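PDB 4TKC: mannose recognizing lectin from Marasmius oreades, which binds mannose and probably serves as a carbohydrate-recognising lectin of the bulb-type family. Local coordinates for residues V30-R33 against N39-L42. Sequence-based numbering, arbitrary orientation.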
ATOM      1  N   VAL A  30      -8.687 -16.640   6.614  1.00 17.32           N
ATOM      2  CA  VAL A  30      -8.387 -16.553   5.193  1.00 17.11           C
ATOM      3  C   VAL A  30      -7.441 -15.355   5.002  1.00 14.54           C
ATOM      4  O   VAL A  30      -7.755 -14.272   5.474  1.00 16.05           O
ATOM      5  CB  VAL A  30      -9.667 -16.354   4.352  1.00 15.88           C
ATOM      6  CG1 VAL A  30      -9.344 -16.452   2.859  1.00 18.17           C
ATOM      7  CG2 VAL A  30     -10.748 -17.398   4.720  1.00 18.27           C
ATOM      8  N   GLU A  31      -6.300 -15.607   4.365  1.00 16.83           N
ATOM      9  CA  GLU A  31      -5.240 -14.599   4.254  1.00 15.94           C
ATOM     10  C   GLU A  31      -4.741 -14.591   2.823  1.00 14.87           C
ATOM     11  O   GLU A  31      -4.302 -15.611   2.268  1.00 16.38           O
ATOM     12  CB  GLU A  31      -4.123 -14.933   5.242  1.00 17.34           C
ATOM     13  CG  GLU A  31      -3.137 -13.779   5.444  1.00 19.00           C
ATOM     14  CD  GLU A  31      -2.132 -14.079   6.530  1.00 18.31           C
ATOM     15  OE1 GLU A  31      -1.539 -15.172   6.496  1.00 20.65           O
ATOM     16  OE2 GLU A  31      -1.830 -13.169   7.327  1.00 19.27           O
ATOM     17  N   PHE A  32      -4.638 -13.372   2.277  1.00 15.20           N
ATOM     18  CA  PHE A  32      -4.169 -13.131   0.928  1.00 13.93           C
ATOM     19  C   PHE A  32      -2.824 -12.407   1.059  1.00 14.42           C
ATOM     20  O   PHE A  32      -2.741 -11.213   1.408  1.00 16.30           O
ATOM     21  CB  PHE A  32      -5.149 -12.269   0.162  1.00 13.92           C
ATOM     22  CG  PHE A  32      -4.742 -11.991  -1.258  1.00 15.00           C
ATOM     23  CD1 PHE A  32      -4.447 -13.015  -2.147  1.00 15.00           C
ATOM     24  CD2 PHE A  32      -4.536 -10.690  -1.683  1.00 18.11           C
ATOM     25  CE1 PHE A  32      -4.109 -12.758  -3.458  1.00 17.35           C
ATOM     26  CE2 PHE A  32      -4.179 -10.431  -2.990  1.00 19.93           C
ATOM     27  CZ  PHE A  32      -3.975 -11.463  -3.875  1.00 17.06           C
ATOM     28  N   ARG A  33      -1.764 -13.149   0.768  1.00 15.08           N
ATOM     29  CA  ARG A  33      -0.394 -12.750   1.097  1.00 16.11           C
ATOM     30  C   ARG A  33       0.417 -12.435  -0.131  1.00 15.67           C
ATOM     31  O   ARG A  33       0.337 -13.133  -1.148  1.00 16.17           O
ATOM     32  CB  ARG A  33       0.312 -13.974   1.715  1.00 23.16           C
ATOM     33  CG  ARG A  33      -0.342 -14.608   2.904  1.00 23.72           C
ATOM     34  CD  ARG A  33       0.316 -15.943   3.236  1.00 21.38           C
ATOM     35  NE  ARG A  33      -0.340 -16.508   4.409  1.00 26.81           N
ATOM     36  CZ  ARG A  33      -0.068 -17.683   4.958  1.00 26.51           C
ATOM     37  NH1 ARG A  33       0.814 -18.514   4.383  1.00 27.82           N
ATOM     38  NH2 ARG A  33      -0.727 -18.036   6.069  1.00 32.53           N
ATOM     39  N   ASN A  39       5.766 -14.755  -3.985  1.00 15.99           N
ATOM     40  CA  ASN A  39       4.532 -15.389  -4.389  1.00 16.45           C
ATOM     41  C   ASN A  39       3.284 -14.674  -3.895  1.00 16.50           C
ATOM     42  O   ASN A  39       3.312 -13.995  -2.871  1.00 19.09           O
ATOM     43  CB  ASN A  39       4.493 -16.860  -3.947  1.00 19.33           C
ATOM     44  CG  ASN A  39       5.676 -17.637  -4.479  1.00 20.57           C
ATOM     45  OD1 ASN A  39       6.079 -17.438  -5.618  1.00 19.75           O
ATOM     46  ND2 ASN A  39       6.313 -18.421  -3.629  1.00 24.41           N
ATOM     47  N   ILE A  40       2.211 -14.792  -4.671  1.00 16.67           N
ATOM     48  CA  ILE A  40       0.916 -14.221  -4.339  1.00 16.35           C
ATOM     49  C   ILE A  40      -0.032 -15.388  -3.991  1.00 17.60           C
ATOM     50  O   ILE A  40      -0.295 -16.272  -4.825  1.00 17.22           O
ATOM     51  CB  ILE A  40       0.319 -13.422  -5.506  1.00 16.01           C
ATOM     52  CG1 ILE A  40       1.303 -12.331  -5.965  1.00 16.28           C
ATOM     53  CG2 ILE A  40      -0.994 -12.787  -5.102  1.00 15.06           C
ATOM     54  CD1 ILE A  40       0.891 -11.670  -7.256  1.00 17.87           C
ATOM     55  N   GLN A  41      -0.431 -15.443  -2.722  1.00 16.21           N
ATOM     56  CA  GLN A  41      -1.052 -16.697  -2.216  1.00 16.16           C
ATOM     57  C   GLN A  41      -2.222 -16.411  -1.298  1.00 16.56           C
ATOM     58  O   GLN A  41      -2.152 -15.585  -0.388  1.00 19.74           O
ATOM     59  CB  GLN A  41       0.003 -17.510  -1.465  1.00 18.29           C
ATOM     60  CG  GLN A  41       1.206 -17.852  -2.313  1.00 20.55           C
ATOM     61  CD  GLN A  41       2.199 -18.731  -1.598  1.00 20.00           C
ATOM     62  OE1 GLN A  41       2.425 -18.588  -0.405  1.00 23.47           O
ATOM     63  NE2 GLN A  41       2.780 -19.689  -2.334  1.00 22.07           N
ATOM     64  N   LEU A  42      -3.272 -17.212  -1.498  1.00 18.74           N
ATOM     65  CA  LEU A  42      -4.474 -17.153  -0.694  1.00 17.19           C
ATOM     66  C   LEU A  42      -4.478 -18.444   0.118  1.00 15.76           C
ATOM     67  O   LEU A  42      -4.598 -19.556  -0.444  1.00 15.36           O
ATOM     68  CB  LEU A  42      -5.730 -17.114  -1.581  1.00 15.44           C
ATOM     69  CG  LEU A  42      -7.069 -16.903  -0.873  1.00 16.62           C
ATOM     70  CD1 LEU A  42      -7.131 -15.509  -0.253  1.00 17.05           C
ATOM     71  CD2 LEU A  42      -8.230 -17.151  -1.833  1.00 15.99           C
TER
HETATM   72  O   HOH W   1       2.497 -18.456   2.285  1.00 34.06           O
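Phe-32 and Ile-40 run side by side on one face of an antiparallel strand pair, their side chains pointing the same way, and CG2 of Ile-40 sits 3.5 Å from ring atom CZ of Phe-32. The ring reaches this methyl because its CG stands anti to the backbone N (chi1 -179°), and it meets the branch obliquely. Leu-42 comes at the same phenylalanine from a different direction, at about a right angle, bringing its CD1 to 3.8 Å from CB of Phe-32. That methyl also touches CG1 of Val-30 at 3.9 Å, and so lies between two residues of the facing strand. Trp-51 of the neighbouring strand 48-53 extends this apolar layer, and Leu-93 and Cys-95 of strand 92-95, in another sheet, pack against it. Strands 30-34 and 40-44 form the hairpin at the middle of one of the three four-stranded antiparallel sheets that build the beta-prism II fold of bulb-type lectins; the apolar side faces the protein interior, and the bound mannoses lie farther off, about 10 Å from the side chain of Leu-42 in the nearer case. Between the strands, Arg-33 and Gln-41 make a hydrogen-bonded pair, with Arg-33 N to Gln-41 O at 2.7 Å and almost straight (176°), and Gln-41 N to Arg-33 O at 2.9 Å. The polar side chains of this pair leave on the opposite face. There an extended Arg-33 chain carries its guanidinium back along its own strand to Glu-31, where NE and OE1 form a salt bridge of 2.8 Å, the nitrogen approaching from above the carboxylate plane. NH2 makes a weak bond to the same OE1 and a salt bridge to Asp-46, while NH1 donates to a water in the guanidinium plane, which in turn donates to OE1 of Gln-41. His-5 holds the other oxygen of Glu-31, and OD1 of Asp-54 accepts a hydrogen bond from NE2 of Gln-41.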